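Local structure of variant surface glycoprotein MITAT 1.1 (5LY9) at residues 108-111 against 112-116. The protein forms the dense surface coat of the African trypanosome, whose antigenic switching evades host immunity; this chain is its A-type N-terminal domain. Residues are numbered along the deposited sequence; the frame is centred on the assembly and turned at random.
Sequences FLNL and LESLK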
loop_
_atom_site.group_PDB
_atom_site.type_symbol
_atom_site.label_atom_id
_atom_site.label_comp_id
_atom_site.label_asym_id
_atom_site.label_seq_id
_atom_site.Cartn_x
_atom_site.Cartn_y
_atom_site.Cartn_z
ATOM N N PHE A 108 -21.443 -6.811 10.475
ATOM C CA PHE A 108 -22.294 -6.923 11.689
ATOM C C PHE A 108 -23.445 -5.914 11.613
ATOM O O PHE A 108 -24.599 -6.249 11.952
ATOM C CB PHE A 108 -21.534 -6.871 12.985
ATOM C CG PHE A 108 -22.297 -7.425 14.119
ATOM C CD1 PHE A 108 -22.433 -8.834 14.258
ATOM C CD2 PHE A 108 -23.017 -6.604 14.941
ATOM C CE1 PHE A 108 -23.173 -9.348 15.270
ATOM C CE2 PHE A 108 -23.765 -7.142 15.972
ATOM C CZ PHE A 108 -23.882 -8.468 16.117
ATOM N N LEU A 109 -23.147 -4.666 11.245
ATOM C CA LEU A 109 -24.228 -3.685 11.101
ATOM C C LEU A 109 -25.270 -4.128 10.074
ATOM O O LEU A 109 -26.473 -3.963 10.304
ATOM C CB LEU A 109 -23.734 -2.276 10.736
ATOM C CG LEU A 109 -22.995 -1.463 11.805
ATOM C CD1 LEU A 109 -22.477 -0.196 11.198
ATOM C CD2 LEU A 109 -23.829 -1.101 13.011
ATOM N N ASN A 110 -24.806 -4.650 8.941
ATOM C CA ASN A 110 -25.698 -5.158 7.929
ATOM C C ASN A 110 -26.592 -6.269 8.514
ATOM O O ASN A 110 -27.819 -6.323 8.197
ATOM C CB ASN A 110 -24.942 -5.699 6.722
ATOM C CG ASN A 110 -25.862 -6.283 5.648
ATOM O OD1 ASN A 110 -26.506 -5.541 4.922
ATOM N ND2 ASN A 110 -25.959 -7.588 5.593
ATOM N N LEU A 111 -25.998 -7.170 9.328
ATOM C CA LEU A 111 -26.789 -8.278 9.839
ATOM C C LEU A 111 -27.879 -7.708 10.785
ATOM O O LEU A 111 -29.036 -8.069 10.666
ATOM C CB LEU A 111 -25.894 -9.276 10.606
ATOM C CG LEU A 111 -26.671 -10.349 11.346
ATOM C CD1 LEU A 111 -27.474 -11.216 10.362
ATOM C CD2 LEU A 111 -25.744 -11.190 12.145
ATOM N N LEU A 112 -27.517 -6.787 11.675
ATOM C CA LEU A 112 -28.483 -6.201 12.577
ATOM C C LEU A 112 -29.565 -5.493 11.789
ATOM O O LEU A 112 -30.775 -5.628 12.132
ATOM C CB LEU A 112 -27.879 -5.246 13.577
ATOM C CG LEU A 112 -26.965 -5.833 14.626
ATOM C CD1 LEU A 112 -26.389 -4.735 15.534
ATOM C CD2 LEU A 112 -27.653 -6.910 15.362
ATOM N N GLU A 113 -29.195 -4.736 10.757
ATOM C CA GLU A 113 -30.205 -4.111 9.907
ATOM C C GLU A 113 -31.172 -5.100 9.300
ATOM O O GLU A 113 -32.391 -4.827 9.121
ATOM C CB GLU A 113 -29.539 -3.256 8.828
ATOM C CG GLU A 113 -30.480 -2.285 8.185
ATOM C CD GLU A 113 -29.778 -1.369 7.165
ATOM O OE1 GLU A 113 -28.498 -1.289 7.185
ATOM O OE2 GLU A 113 -30.522 -0.737 6.346
ATOM N N SER A 114 -30.646 -6.249 8.954
ATOM C CA SER A 114 -31.406 -7.260 8.213
ATOM C C SER A 114 -32.325 -8.080 9.078
ATOM O O SER A 114 -33.223 -8.723 8.553
ATOM C CB SER A 114 -30.458 -8.216 7.495
ATOM O OG SER A 114 -29.624 -7.489 6.567
ATOM N N LEU A 115 -32.152 -8.036 10.379
ATOM C CA LEU A 115 -32.989 -8.825 11.273
ATOM C C LEU A 115 -34.192 -8.012 11.729
ATOM O O LEU A 115 -34.406 -7.756 12.898
ATOM C CB LEU A 115 -32.178 -9.370 12.452
ATOM C CG LEU A 115 -31.024 -10.293 12.150
ATOM C CD1 LEU A 115 -30.223 -10.661 13.418
ATOM C CD2 LEU A 115 -31.551 -11.535 11.405
ATOM N N LYS A 116 -34.953 -7.566 10.759
ATOM C CA LYS A 116 -36.132 -6.719 10.927
ATOM C C LYS A 116 -37.295 -7.560 10.408
ATOM O O LYS A 116 -37.250 -8.045 9.287
ATOM C CB LYS A 116 -35.988 -5.477 10.080
ATOM C CG LYS A 116 -37.028 -4.446 10.484
ATOM C CD LYS A 116 -37.119 -3.340 9.483
ATOM C CE LYS A 116 -35.897 -2.513 9.394
ATOM N NZ LYS A 116 -36.294 -1.252 8.669
HETATM O O HOH W 1 -27.760 -2.897 4.975
#
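Ser114 folds its hydroxyl back onto Asn110, one turn earlier, at the C-terminal end of the long helix 62-114. OG lies anti to its own carbonyl carbon (chi1 -60°) and donates to Asn110 O at 2.7 Å. Ser114 N donates to the same Asn110 O at 2.9 Å. Two donors thus hold this oxygen, and they reach it from opposite faces of the carbonyl plane.

The backbone bonds show the helix running out. Leu112 N to Phe108 O and Glu113 N to Leu109 O are nearly straight, at 169° and 168°. Leu111 O receives two weak bonds, from Ser114 N and from Leu115 N. Leu115 is the first residue to leave helical geometry and centres an inverse gamma turn.

One water bridges the side chains of Asn110 and Glu113. It donates to Asn110 OD1 at 2.9 Å and, weakly, to Glu113 OE1 at 2.8 Å. Glu113 OE2 also forms a salt bridge with Arg135 NE, and Asn110 ND2 donates to Lys212 O of the second subunit.

Two apolar pairs lie along the buried side. Phe108 CE2 meets Leu112 CD1 at 3.6 Å, with the methyl oblique to the ring. Leu111 CD1 rests against Leu115 CG at 4.1 Å.

Loop residues pack over this apolar side: Leu214 on Phe108, Leu124 on Leu112, and Leu192 on both Leu111 and Leu115. Leu111 also meets Leu111 of the second subunit, and Ser114 packs on Ala211 of that subunit, in its strand 211-213. The helix end thus lies between loops of its own chain and the second subunit.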